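Local coordinates for protein cycloalternan-forming enzyme (Listeria monocytogenes serovar 1/2a, PDB 5F7U) that belongs to glycosyl hydrolase family 31, joining a TIM-barrel domain to several beta domains, among them a carbohydrate-binding module, and binds glycans and magnesium ions, at residues 54-58 and 86-90; 269-273 and 540-544; 410-416 and 430-436; 938-944 and 1056-1061. The protein carries 1 engineered substitution. All blocks are in the same frame, centred on the assembly; numbering follows the deposited sequence.

Interaction 1 (54-58 and 86-90); sequences EWTKN and FEKGD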
# COMPACT_ATOMS: atom_id res chain seq x y z
N GLU A 54 30.34 -18.73 -37.32
CA GLU A 54 30.16 -18.35 -38.70
C GLU A 54 29.19 -17.18 -38.74
O GLU A 54 28.15 -17.21 -38.09
CB GLU A 54 29.65 -19.53 -39.50
CG GLU A 54 30.67 -20.64 -39.56
CD GLU A 54 30.22 -21.86 -40.34
OE1 GLU A 54 29.13 -21.82 -40.96
OE2 GLU A 54 30.97 -22.86 -40.34
N TRP A 55 29.53 -16.14 -39.49
CA TRP A 55 28.79 -14.88 -39.32
C TRP A 55 28.91 -13.92 -40.48
O TRP A 55 29.83 -14.05 -41.30
CB TRP A 55 29.18 -14.20 -38.00
CG TRP A 55 30.60 -13.70 -37.89
CD1 TRP A 55 31.76 -14.43 -37.97
CD2 TRP A 55 31.00 -12.35 -37.65
NE1 TRP A 55 32.85 -13.63 -37.81
CE2 TRP A 55 32.42 -12.35 -37.59
CE3 TRP A 55 30.31 -11.15 -37.44
CZ2 TRP A 55 33.17 -11.17 -37.37
CZ3 TRP A 55 31.04 -9.98 -37.22
CH2 TRP A 55 32.46 -10.00 -37.18
N THR A 56 27.96 -13.01 -40.55
CA THR A 56 27.94 -11.94 -41.56
C THR A 56 27.80 -10.60 -40.85
O THR A 56 27.23 -10.51 -39.76
CB THR A 56 26.78 -12.10 -42.57
OG1 THR A 56 25.53 -12.10 -41.88
CG2 THR A 56 26.91 -13.38 -43.38
N LYS A 57 28.35 -9.57 -41.48
CA LYS A 57 28.18 -8.20 -41.02
C LYS A 57 27.64 -7.43 -42.20
O LYS A 57 28.29 -7.37 -43.24
CB LYS A 57 29.51 -7.60 -40.56
CG LYS A 57 29.43 -6.10 -40.27
CD LYS A 57 30.61 -5.60 -39.47
CE LYS A 57 31.87 -5.43 -40.30
NZ LYS A 57 32.76 -4.51 -39.54
N ASN A 58 26.45 -6.85 -42.03
CA ASN A 58 25.76 -6.12 -43.10
C ASN A 58 25.63 -6.96 -44.38
O ASN A 58 25.78 -6.47 -45.49
CB ASN A 58 26.43 -4.76 -43.35
CG ASN A 58 26.52 -3.93 -42.09
OD1 ASN A 58 25.55 -3.85 -41.33
ND2 ASN A 58 27.67 -3.32 -41.85
N PHE A 86 31.35 -2.90 -32.79
CA PHE A 86 30.63 -2.55 -34.00
C PHE A 86 30.19 -1.09 -34.02
O PHE A 86 30.26 -0.39 -33.01
CB PHE A 86 29.43 -3.49 -34.17
CG PHE A 86 29.83 -4.92 -34.31
CD1 PHE A 86 30.32 -5.39 -35.53
CD2 PHE A 86 29.77 -5.79 -33.21
CE1 PHE A 86 30.75 -6.72 -35.65
CE2 PHE A 86 30.19 -7.11 -33.33
CZ PHE A 86 30.67 -7.58 -34.55
N GLU A 87 29.79 -0.65 -35.21
CA GLU A 87 29.26 0.71 -35.40
C GLU A 87 27.74 0.72 -35.42
O GLU A 87 27.11 -0.29 -35.75
CB GLU A 87 29.79 1.29 -36.69
CG GLU A 87 31.29 1.50 -36.69
CD GLU A 87 31.81 1.81 -38.08
OE1 GLU A 87 31.52 2.90 -38.61
OE2 GLU A 87 32.50 0.95 -38.66
N LYS A 88 27.17 1.89 -35.10
CA LYS A 88 25.72 2.09 -35.16
C LYS A 88 25.25 1.72 -36.57
O LYS A 88 25.83 2.17 -37.55
CB LYS A 88 25.37 3.55 -34.86
CG LYS A 88 23.88 3.88 -34.96
CD LYS A 88 23.68 5.37 -35.00
CE LYS A 88 22.21 5.74 -34.97
NZ LYS A 88 22.06 7.21 -35.14
N GLY A 89 24.20 0.89 -36.64
CA GLY A 89 23.64 0.44 -37.91
C GLY A 89 24.14 -0.92 -38.40
O GLY A 89 23.55 -1.49 -39.31
N ASP A 90 25.22 -1.43 -37.81
CA ASP A 90 25.72 -2.76 -38.20
C ASP A 90 24.68 -3.82 -37.86
O ASP A 90 24.09 -3.80 -36.77
CB ASP A 90 27.05 -3.11 -37.52
CG ASP A 90 28.24 -2.35 -38.10
OD1 ASP A 90 28.16 -1.80 -39.22
OD2 ASP A 90 29.29 -2.34 -37.43
O HOH W 1 31.89 -1.97 -38.20

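Interaction 2 (269-273 and 540-544); sequences TYVYN and EMVWG. With GLC (alpha-D-glucopyranose), chain F.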
# COMPACT_ATOMS: atom_id res chain seq x y z
N THR A 269 11.61 -1.38 -12.55
CA THR A 269 10.22 -1.77 -12.70
C THR A 269 10.22 -3.19 -13.27
O THR A 269 10.23 -3.40 -14.48
CB THR A 269 9.44 -0.81 -13.61
OG1 THR A 269 9.73 0.55 -13.23
CG2 THR A 269 7.92 -1.06 -13.46
N TYR A 270 10.25 -4.16 -12.37
CA TYR A 270 10.49 -5.54 -12.76
C TYR A 270 9.93 -6.42 -11.66
O TYR A 270 10.45 -6.44 -10.53
CB TYR A 270 12.00 -5.78 -12.87
CG TYR A 270 12.41 -7.11 -13.45
CD1 TYR A 270 12.35 -7.34 -14.85
CD2 TYR A 270 12.92 -8.12 -12.63
CE1 TYR A 270 12.75 -8.55 -15.40
CE2 TYR A 270 13.33 -9.33 -13.17
CZ TYR A 270 13.24 -9.54 -14.54
OH TYR A 270 13.67 -10.75 -15.05
N VAL A 271 8.89 -7.18 -11.98
CA VAL A 271 8.31 -8.08 -10.98
C VAL A 271 9.26 -9.26 -10.74
O VAL A 271 9.87 -9.79 -11.69
CB VAL A 271 6.89 -8.58 -11.36
CG1 VAL A 271 5.92 -7.40 -11.51
CG2 VAL A 271 6.89 -9.48 -12.60
N TYR A 272 9.38 -9.67 -9.48
CA TYR A 272 10.29 -10.76 -9.16
C TYR A 272 9.85 -11.43 -7.88
O TYR A 272 9.36 -10.77 -6.96
CB TYR A 272 11.74 -10.24 -9.06
CG TYR A 272 12.77 -11.33 -9.13
CD1 TYR A 272 13.25 -11.81 -10.36
CD2 TYR A 272 13.28 -11.87 -7.96
CE1 TYR A 272 14.21 -12.82 -10.40
CE2 TYR A 272 14.22 -12.88 -7.98
CZ TYR A 272 14.68 -13.35 -9.19
OH TYR A 272 15.63 -14.35 -9.12
N ASN A 273 10.00 -12.76 -7.84
CA ASN A 273 9.73 -13.52 -6.62
C ASN A 273 11.03 -13.66 -5.80
O ASN A 273 11.82 -14.59 -6.03
CB ASN A 273 9.10 -14.89 -6.96
CG ASN A 273 8.98 -15.80 -5.73
OD1 ASN A 273 9.03 -15.32 -4.61
ND2 ASN A 273 8.84 -17.11 -5.95
N GLU A 540 5.12 -14.37 -11.13
CA GLU A 540 6.41 -13.78 -11.52
C GLU A 540 7.22 -14.80 -12.33
O GLU A 540 8.40 -15.06 -12.04
CB GLU A 540 7.22 -13.34 -10.28
CG GLU A 540 6.40 -12.60 -9.20
CD GLU A 540 5.72 -13.51 -8.18
OE1 GLU A 540 5.19 -13.01 -7.18
OE2 GLU A 540 5.71 -14.75 -8.34
N MET A 541 6.59 -15.40 -13.33
CA MET A 541 7.05 -16.64 -13.91
C MET A 541 7.31 -16.56 -15.42
O MET A 541 7.62 -17.56 -16.03
CB MET A 541 6.01 -17.73 -13.62
CG MET A 541 5.94 -18.09 -12.15
SD MET A 541 4.34 -18.80 -11.76
CE MET A 541 4.71 -19.44 -10.13
N VAL A 542 7.20 -15.36 -15.99
CA VAL A 542 7.45 -15.18 -17.43
C VAL A 542 8.91 -14.78 -17.66
O VAL A 542 9.32 -13.66 -17.35
CB VAL A 542 6.50 -14.12 -18.06
CG1 VAL A 542 6.90 -13.83 -19.51
CG2 VAL A 542 5.06 -14.59 -18.00
N TRP A 543 9.66 -15.71 -18.24
CA TRP A 543 11.02 -15.43 -18.71
C TRP A 543 11.11 -15.68 -20.22
O TRP A 543 10.19 -16.26 -20.82
CB TRP A 543 12.01 -16.33 -17.97
CG TRP A 543 12.43 -15.84 -16.59
CD1 TRP A 543 13.42 -14.93 -16.32
CD2 TRP A 543 11.90 -16.24 -15.33
NE1 TRP A 543 13.54 -14.75 -14.97
CE2 TRP A 543 12.62 -15.54 -14.33
CE3 TRP A 543 10.88 -17.13 -14.94
CZ2 TRP A 543 12.36 -15.70 -12.97
CZ3 TRP A 543 10.62 -17.29 -13.60
CH2 TRP A 543 11.36 -16.58 -12.62
N GLY A 544 12.23 -15.27 -20.80
CA GLY A 544 12.57 -15.61 -22.19
C GLY A 544 12.07 -14.51 -23.10
O GLY A 544 10.90 -14.14 -23.05
C1 GLC F . 9.29 -20.64 -2.21
C2 GLC F . 8.38 -19.99 -3.26
C3 GLC F . 7.34 -19.07 -2.62
C4 GLC F . 6.48 -19.84 -1.61
C5 GLC F . 7.44 -20.50 -0.59
C6 GLC F . 6.74 -21.39 0.42
O1 GLC F . 10.17 -19.67 -1.64
O2 GLC F . 9.19 -19.24 -4.17
O3 GLC F . 6.55 -18.47 -3.64
O4 GLC F . 5.57 -18.97 -0.89
O5 GLC F . 8.51 -21.28 -1.18
O6 GLC F . 6.76 -20.63 1.63
O HOH W 2 10.58 -14.22 -10.28

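Interaction 3 (410-416 and 430-436); sequences IWNNATY and FTFNGKW. With GLC (alpha-D-glucopyranose), chain C.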
# COMPACT_ATOMS: atom_id res chain seq x y z
N ILE A 410 -8.53 -30.13 -7.48
CA ILE A 410 -9.17 -31.31 -6.88
C ILE A 410 -8.70 -31.40 -5.43
O ILE A 410 -7.51 -31.22 -5.15
CB ILE A 410 -8.82 -32.59 -7.66
CG1 ILE A 410 -9.34 -32.49 -9.11
CG2 ILE A 410 -9.37 -33.86 -6.97
CD1 ILE A 410 -8.85 -33.60 -10.04
N TRP A 411 -9.65 -31.66 -4.52
CA TRP A 411 -9.37 -31.84 -3.10
C TRP A 411 -8.43 -33.00 -2.85
O TRP A 411 -8.53 -34.06 -3.50
CB TRP A 411 -10.68 -32.03 -2.32
CG TRP A 411 -11.42 -30.76 -2.25
CD1 TRP A 411 -12.31 -30.27 -3.18
CD2 TRP A 411 -11.28 -29.74 -1.25
NE1 TRP A 411 -12.75 -29.01 -2.79
CE2 TRP A 411 -12.13 -28.66 -1.62
CE3 TRP A 411 -10.52 -29.63 -0.05
CZ2 TRP A 411 -12.25 -27.49 -0.85
CZ3 TRP A 411 -10.65 -28.46 0.71
CH2 TRP A 411 -11.51 -27.41 0.30
N ASN A 412 -7.52 -32.82 -1.90
CA ASN A 412 -6.61 -33.89 -1.51
C ASN A 412 -7.37 -35.17 -1.14
O ASN A 412 -8.42 -35.12 -0.49
CB ASN A 412 -5.71 -33.46 -0.35
CG ASN A 412 -4.40 -34.19 -0.33
OD1 ASN A 412 -4.11 -34.99 -1.25
ND2 ASN A 412 -3.57 -33.92 0.69
N ASN A 413 -6.83 -36.31 -1.60
CA ASN A 413 -7.39 -37.65 -1.33
C ASN A 413 -8.71 -37.98 -2.05
O ASN A 413 -9.22 -39.10 -1.90
CB ASN A 413 -7.59 -37.94 0.19
CG ASN A 413 -6.33 -37.74 1.04
OD1 ASN A 413 -6.46 -37.48 2.23
ND2 ASN A 413 -5.14 -37.88 0.46
N ALA A 414 -9.23 -37.05 -2.86
CA ALA A 414 -10.47 -37.32 -3.61
C ALA A 414 -10.19 -38.32 -4.73
O ALA A 414 -9.16 -38.25 -5.40
CB ALA A 414 -11.07 -36.04 -4.19
N THR A 415 -11.11 -39.26 -4.91
CA THR A 415 -11.01 -40.22 -6.01
C THR A 415 -12.12 -39.93 -7.01
O THR A 415 -13.12 -39.29 -6.66
CB THR A 415 -11.03 -41.68 -5.52
OG1 THR A 415 -12.23 -41.93 -4.77
CG2 THR A 415 -9.80 -41.97 -4.66
N TYR A 416 -11.92 -40.38 -8.26
CA TYR A 416 -12.77 -40.01 -9.41
C TYR A 416 -12.31 -40.77 -10.65
O TYR A 416 -11.17 -41.26 -10.70
CB TYR A 416 -12.68 -38.49 -9.69
CG TYR A 416 -11.25 -38.01 -9.84
CD1 TYR A 416 -10.60 -38.05 -11.09
CD2 TYR A 416 -10.52 -37.56 -8.73
CE1 TYR A 416 -9.28 -37.63 -11.23
CE2 TYR A 416 -9.19 -37.14 -8.86
CZ TYR A 416 -8.59 -37.18 -10.11
OH TYR A 416 -7.29 -36.76 -10.24
N PHE A 430 -16.82 -36.71 -7.63
CA PHE A 430 -15.79 -37.10 -6.66
C PHE A 430 -16.33 -37.98 -5.56
O PHE A 430 -17.49 -37.86 -5.18
CB PHE A 430 -15.15 -35.86 -6.05
CG PHE A 430 -14.48 -34.98 -7.04
CD1 PHE A 430 -13.24 -35.34 -7.59
CD2 PHE A 430 -15.07 -33.77 -7.43
CE1 PHE A 430 -12.60 -34.51 -8.51
CE2 PHE A 430 -14.44 -32.94 -8.35
CZ PHE A 430 -13.20 -33.30 -8.88
N THR A 431 -15.49 -38.91 -5.11
CA THR A 431 -15.65 -39.59 -3.83
C THR A 431 -14.62 -38.95 -2.90
O THR A 431 -13.41 -39.00 -3.14
CB THR A 431 -15.39 -41.10 -3.98
OG1 THR A 431 -16.32 -41.64 -4.93
CG2 THR A 431 -15.56 -41.84 -2.65
N PHE A 432 -15.10 -38.34 -1.82
CA PHE A 432 -14.21 -37.60 -0.91
C PHE A 432 -13.76 -38.50 0.23
O PHE A 432 -14.56 -39.21 0.82
CB PHE A 432 -14.88 -36.31 -0.45
CG PHE A 432 -15.09 -35.33 -1.56
CD1 PHE A 432 -14.00 -34.65 -2.12
CD2 PHE A 432 -16.37 -35.09 -2.08
CE1 PHE A 432 -14.19 -33.73 -3.16
CE2 PHE A 432 -16.56 -34.17 -3.11
CZ PHE A 432 -15.47 -33.49 -3.65
N ASN A 433 -12.45 -38.49 0.48
CA ASN A 433 -11.80 -39.45 1.37
C ASN A 433 -10.80 -38.76 2.30
O ASN A 433 -10.40 -37.62 2.06
CB ASN A 433 -11.03 -40.51 0.57
CG ASN A 433 -11.86 -41.20 -0.50
OD1 ASN A 433 -12.73 -42.02 -0.20
ND2 ASN A 433 -11.57 -40.90 -1.76
N GLY A 434 -10.39 -39.49 3.33
CA GLY A 434 -9.18 -39.16 4.09
C GLY A 434 -9.25 -37.79 4.75
O GLY A 434 -10.08 -37.57 5.61
N LYS A 435 -8.39 -36.88 4.31
CA LYS A 435 -8.26 -35.56 4.93
C LYS A 435 -9.46 -34.64 4.69
O LYS A 435 -9.70 -33.71 5.49
CB LYS A 435 -6.96 -34.89 4.47
CG LYS A 435 -5.73 -35.63 4.98
CD LYS A 435 -4.44 -35.16 4.32
CE LYS A 435 -3.29 -36.01 4.82
NZ LYS A 435 -2.08 -35.85 3.96
N TRP A 436 -10.22 -34.91 3.64
CA TRP A 436 -11.36 -34.08 3.26
C TRP A 436 -12.51 -34.97 2.86
O TRP A 436 -12.70 -35.25 1.67
CB TRP A 436 -11.01 -33.14 2.11
CG TRP A 436 -9.80 -32.33 2.34
CD1 TRP A 436 -8.55 -32.57 1.82
CD2 TRP A 436 -9.67 -31.16 3.15
NE1 TRP A 436 -7.67 -31.61 2.24
CE2 TRP A 436 -8.32 -30.74 3.07
CE3 TRP A 436 -10.57 -30.41 3.95
CZ2 TRP A 436 -7.85 -29.61 3.74
CZ3 TRP A 436 -10.09 -29.28 4.62
CH2 TRP A 436 -8.75 -28.89 4.52
C1 GLC C . -7.32 -40.19 -8.36
C2 GLC C . -8.29 -40.98 -9.25
C3 GLC C . -7.55 -41.88 -10.24
C4 GLC C . -6.51 -41.10 -11.04
C5 GLC C . -5.58 -40.30 -10.11
C6 GLC C . -4.68 -39.36 -10.90
O2 GLC C . -9.17 -41.77 -8.44
O3 GLC C . -8.48 -42.48 -11.14
O4 GLC C . -5.74 -41.99 -11.84
O5 GLC C . -6.34 -39.51 -9.18
O6 GLC C . -5.49 -38.41 -11.60
O HOH W 3 -11.22 -36.03 -0.51
O HOH W 4 -4.71 -31.68 2.25
O HOH W 5 -2.40 -37.73 1.94

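Interaction 4 (938-944 and 1056-1061); sequences HAPYEAE and FDHVVI. With MG (magnesium ion), chain G.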
# COMPACT_ATOMS: atom_id res chain seq x y z
N HIS A 938 -14.09 23.34 25.04
CA HIS A 938 -13.04 22.40 24.62
C HIS A 938 -12.69 21.50 25.80
O HIS A 938 -12.66 21.96 26.94
CB HIS A 938 -11.80 23.15 24.11
CG HIS A 938 -10.74 22.25 23.56
ND1 HIS A 938 -9.94 21.45 24.35
CD2 HIS A 938 -10.35 22.02 22.28
CE1 HIS A 938 -9.10 20.78 23.59
NE2 HIS A 938 -9.32 21.11 22.33
N ALA A 939 -12.46 20.21 25.53
CA ALA A 939 -12.23 19.26 26.62
C ALA A 939 -11.02 19.67 27.48
O ALA A 939 -10.13 20.36 26.98
CB ALA A 939 -12.04 17.85 26.08
N PRO A 940 -10.99 19.25 28.76
CA PRO A 940 -9.89 19.70 29.61
C PRO A 940 -8.53 19.17 29.14
O PRO A 940 -8.46 18.13 28.47
CB PRO A 940 -10.21 19.09 30.98
CG PRO A 940 -11.69 18.86 30.95
CD PRO A 940 -11.99 18.48 29.53
N TYR A 941 -7.49 19.93 29.47
CA TYR A 941 -6.11 19.47 29.41
C TYR A 941 -5.78 18.89 30.79
O TYR A 941 -5.66 19.64 31.77
CB TYR A 941 -5.17 20.66 29.11
CG TYR A 941 -5.32 21.19 27.70
CD1 TYR A 941 -6.35 22.08 27.36
CD2 TYR A 941 -4.43 20.78 26.70
CE1 TYR A 941 -6.49 22.56 26.06
CE2 TYR A 941 -4.54 21.27 25.41
CZ TYR A 941 -5.59 22.13 25.09
OH TYR A 941 -5.68 22.60 23.79
N GLU A 942 -5.65 17.57 30.86
CA GLU A 942 -5.48 16.90 32.16
C GLU A 942 -4.08 17.13 32.71
O GLU A 942 -3.07 16.94 31.99
CB GLU A 942 -5.79 15.40 32.04
CG GLU A 942 -7.24 15.08 31.70
CD GLU A 942 -8.25 15.59 32.73
OE1 GLU A 942 -7.89 15.80 33.92
OE2 GLU A 942 -9.43 15.76 32.33
N ALA A 943 -4.02 17.54 33.98
CA ALA A 943 -2.73 17.79 34.61
C ALA A 943 -1.87 16.52 34.66
O ALA A 943 -0.65 16.59 34.52
CB ALA A 943 -2.92 18.38 36.01
N GLU A 944 -2.52 15.37 34.83
CA GLU A 944 -1.84 14.07 34.92
C GLU A 944 -1.17 13.66 33.58
O GLU A 944 -0.31 12.76 33.57
CB GLU A 944 -2.80 12.99 35.44
CG GLU A 944 -4.06 12.75 34.61
CD GLU A 944 -5.30 13.54 35.05
OE1 GLU A 944 -5.24 14.68 35.57
OE2 GLU A 944 -6.40 13.01 34.83
N PHE A 1056 -4.05 19.08 41.69
CA PHE A 1056 -4.25 19.83 40.44
C PHE A 1056 -4.89 18.89 39.41
O PHE A 1056 -4.24 17.98 38.91
CB PHE A 1056 -2.89 20.40 40.02
CG PHE A 1056 -2.90 21.30 38.79
CD1 PHE A 1056 -4.07 21.84 38.24
CD2 PHE A 1056 -1.67 21.66 38.22
CE1 PHE A 1056 -4.01 22.67 37.12
CE2 PHE A 1056 -1.61 22.49 37.10
CZ PHE A 1056 -2.78 23.01 36.56
N ASP A 1057 -6.17 19.12 39.12
CA ASP A 1057 -6.94 18.21 38.25
C ASP A 1057 -6.69 18.42 36.75
O ASP A 1057 -6.31 17.50 36.03
CB ASP A 1057 -8.44 18.34 38.55
CG ASP A 1057 -9.27 17.29 37.80
OD1 ASP A 1057 -8.71 16.29 37.28
OD2 ASP A 1057 -10.50 17.50 37.74
N HIS A 1058 -6.94 19.64 36.29
CA HIS A 1058 -6.93 19.95 34.85
C HIS A 1058 -6.99 21.45 34.64
O HIS A 1058 -7.24 22.20 35.58
CB HIS A 1058 -8.12 19.27 34.12
CG HIS A 1058 -9.48 19.85 34.41
ND1 HIS A 1058 -10.58 19.06 34.64
CD2 HIS A 1058 -9.93 21.13 34.45
CE1 HIS A 1058 -11.65 19.82 34.81
NE2 HIS A 1058 -11.28 21.08 34.71
N VAL A 1059 -6.75 21.86 33.39
CA VAL A 1059 -7.11 23.21 32.94
C VAL A 1059 -8.09 23.14 31.77
O VAL A 1059 -8.06 22.19 30.97
CB VAL A 1059 -5.88 24.11 32.60
CG1 VAL A 1059 -4.96 24.27 33.82
CG2 VAL A 1059 -5.10 23.58 31.41
N VAL A 1060 -8.98 24.13 31.69
CA VAL A 1060 -9.90 24.29 30.57
C VAL A 1060 -9.64 25.67 29.96
O VAL A 1060 -9.50 26.65 30.70
CB VAL A 1060 -11.39 24.11 31.00
CG1 VAL A 1060 -12.35 24.59 29.93
CG2 VAL A 1060 -11.65 22.63 31.30
N ILE A 1061 -9.57 25.74 28.63
CA ILE A 1061 -9.45 27.02 27.94
C ILE A 1061 -10.83 27.39 27.39
O ILE A 1061 -11.46 26.59 26.69
CB ILE A 1061 -8.41 26.98 26.77
CG1 ILE A 1061 -7.03 26.46 27.25
CG2 ILE A 1061 -8.30 28.36 26.09
CD1 ILE A 1061 -6.35 27.25 28.37
MG MG G . -7.40 15.09 35.96
O HOH W 6 -13.57 26.25 24.90
O HOH W 7 -10.09 23.15 27.37

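Interaction 1 (54-58 and 86-90)
Asp90 OD2 has two partners: it accepts the backbone N-H of Glu87 at 2.8 Å and lies 2.7 Å from water 1, to which Lys57 NZ donates. The same water lies 3.0 Å from Glu87 OE2, so Lys57 meets both carboxylates through solvent, not directly. The other carboxylate oxygen, Asp90 OD1, takes a nearly straight bond from Asn58 ND2 (3.1 Å, 173°), which lies in the Asn58 amide plane but approaches well above the carboxylate plane. Asn58 OD1 turns to the backbone N of Glu91. Beside these polar groups Trp55 CZ3 meets Phe86 CZ at 3.6 Å, rim to rim with the ring planes at 79°. The Lys57 chain bends at chi3 (77°), with CD at the edge of the Phe86 ring and NZ reaching water 1. Residues 87-90 form a type II beta turn with Gly89 in its third position, on the way into strand 91-100, the antiparallel neighbour of strand 49-57 in the N-terminal domain. The carboxylate of Asp90 thus ties the turn's first residue to the strand end, and the nearby lysine would probably stabilise its negative charge at this surface.

Interaction 2 (269-273 and 540-544)
Glu540 lays its CB and CG along the backbone between Tyr272 and Asn273, with CB 3.7 Å from Asn273 N and CG 3.9 Å from Tyr272 C. A bend at chi2 (87°) then turns the carboxylate so that OE2 comes 3.7 Å from Asn273 CB. No hydrogen bond passes directly between the segments; instead water 2 accepts from Asn273 N and donates to Glu540 O, both at 2.9 Å. This water also sits over one face of the Tyr272 ring, toward its rim. On the same side of that ring the indole of Trp543 presents its edge, with CZ2 4.3 Å from Tyr272 CE1. Tyr270 crosses Trp543 at about a right angle, its OH 4.0 Å from Trp543 NE1 without bonding to it; the indole N-H bonds Asp16, and Tyr270 OH meets the backbone N of Leu17. Asn273 belongs to the glycan pocket and has the glucose residue beside its amide. Glu540 forms a salt bridge with Arg586, which is itself hydrogen-bonded to that glucose, so Glu540 stands in the second shell of the sugar. Farther out, Arg559 donates to both Val271 O and Val542 O, clamping the two segments. Segment 269-273 follows strand 266-269 in the mutarotase-like domain; segment 540-544 follows barrel strand 534-536, the fourth of the TIM barrel, and helix 555-577, which carries Arg559, packs against both where the two domains meet.

Interaction 3 (410-416 and 430-436)
Trp411 heads an aromatic cluster with Phe432 and Trp436, set in the long loop that joins strand 396-399 of the TIM barrel to helix 439-448. Starting from its CB, which lies 4.0 Å from Phe432 CE1, the side chain carries CD1 past the same atom of Phe432, the two rings meeting obliquely. The benzene half of the indole then reaches Trp436 edge-to-face: CE3 comes 3.6 Å from Trp436 CD2, and CZ3 stands over the centre of the Trp436 ring, the planes 62° apart. Trp411 opens a type II turn (411-414) and Trp436 closes a type II' turn (433-436). They are tied by Asn413 OD1, which receives Lys435 N on a lone pair (2.9 Å, 171°). Asn433 ND2 spends itself on Asn413 O at 3.0 Å and Thr415 OG1 at 3.2 Å, both partners lying near its amide plane. Beyond it Thr415 and Thr431 form a single antiparallel bridge, each N-H bonded to the other's O. Tyr416 CG sits between its backbone N and carbonyl carbon (chi1 53°), which lays the ring alongside Phe430. Phe430 gives its ring edge to Tyr416 CD2, while a glucose residue covers a face of the tyrosine ring. Backbone and side chain of Tyr416 both hold this sugar: its N donates to O2, its O accepts from O2 and O3, and Tyr416 OH pairs with O6 of the glucose at 2.8 Å.

Interaction 4 (938-944 and 1056-1061)
Segment 938-944 runs antiparallel to strand 1054-1062, with Tyr941 and Val1059 as the hydrogen-bonded pair (Tyr941 N to Val1059 O 2.8 Å), Glu942 and His1058 as the non-hydrogen-bonded one, and a further bond from Ala943 N to Asp1057 O. Pro940 sets CB over the imidazole face of His1058, 3.8 Å from the ring centroid, in a CH-pi contact, and lies alongside Val1060. On the other side of the strand pair Tyr941 CB meets Val1059 CG2 at 3.7 Å and the tyrosine ring reaches Ile1061; all three touch Ile980 in strand 975-981, which belongs to the second sheet. On this same side Ala943 CB lies over the face of Phe1056, 4.1 Å from its centroid. This is the interior of the beta-sandwich of the family 6 carbohydrate-binding module. At one end a magnesium ion gathers three acids: Glu942 OE1, Asp1057 OD1 and Glu944 OE1 each bind it at 2.2 Å, and Glu944 OE2 adds a longer bond of 2.6 Å. Glu942 OE2 accepts from Asn916 ND2. Glu944 can chelate because CG lies between the backbone N and carbonyl carbon (chi1 59°) and the chain bends at chi2. The backbone oxygens of Thr961 and Gly964 complete the protein ligands. A classic beta bulge sets Asp1057 and His1058 together opposite Arg994, whose NH1 forms a salt bridge with Asp1057 OD2, while His1058 ND1 bonds Thr961 OG1.

Interaction 1 is a surface contact, interaction 3 partly buried, and interactions 2 and 4 lie inside. Interaction 3 and one segment of interaction 2 belong to the TIM-barrel domain, interaction 3 being nested in the chain loop closed by interaction 2; their nearest atoms are about 17 Å apart, and each touches a different glucose. Interactions 1 and 4 belong to beta domains on opposite sides of the chain's centre, about 83 Å between centres. Their chemistry follows their places: at the surface a lysine meets carboxylates through water, whereas in 938-944 with 1056-1061 buried carboxylates converge on a metal. Interaction 2 joins two domains without a direct hydrogen bond, while interaction 3 is stitched by several within one loop.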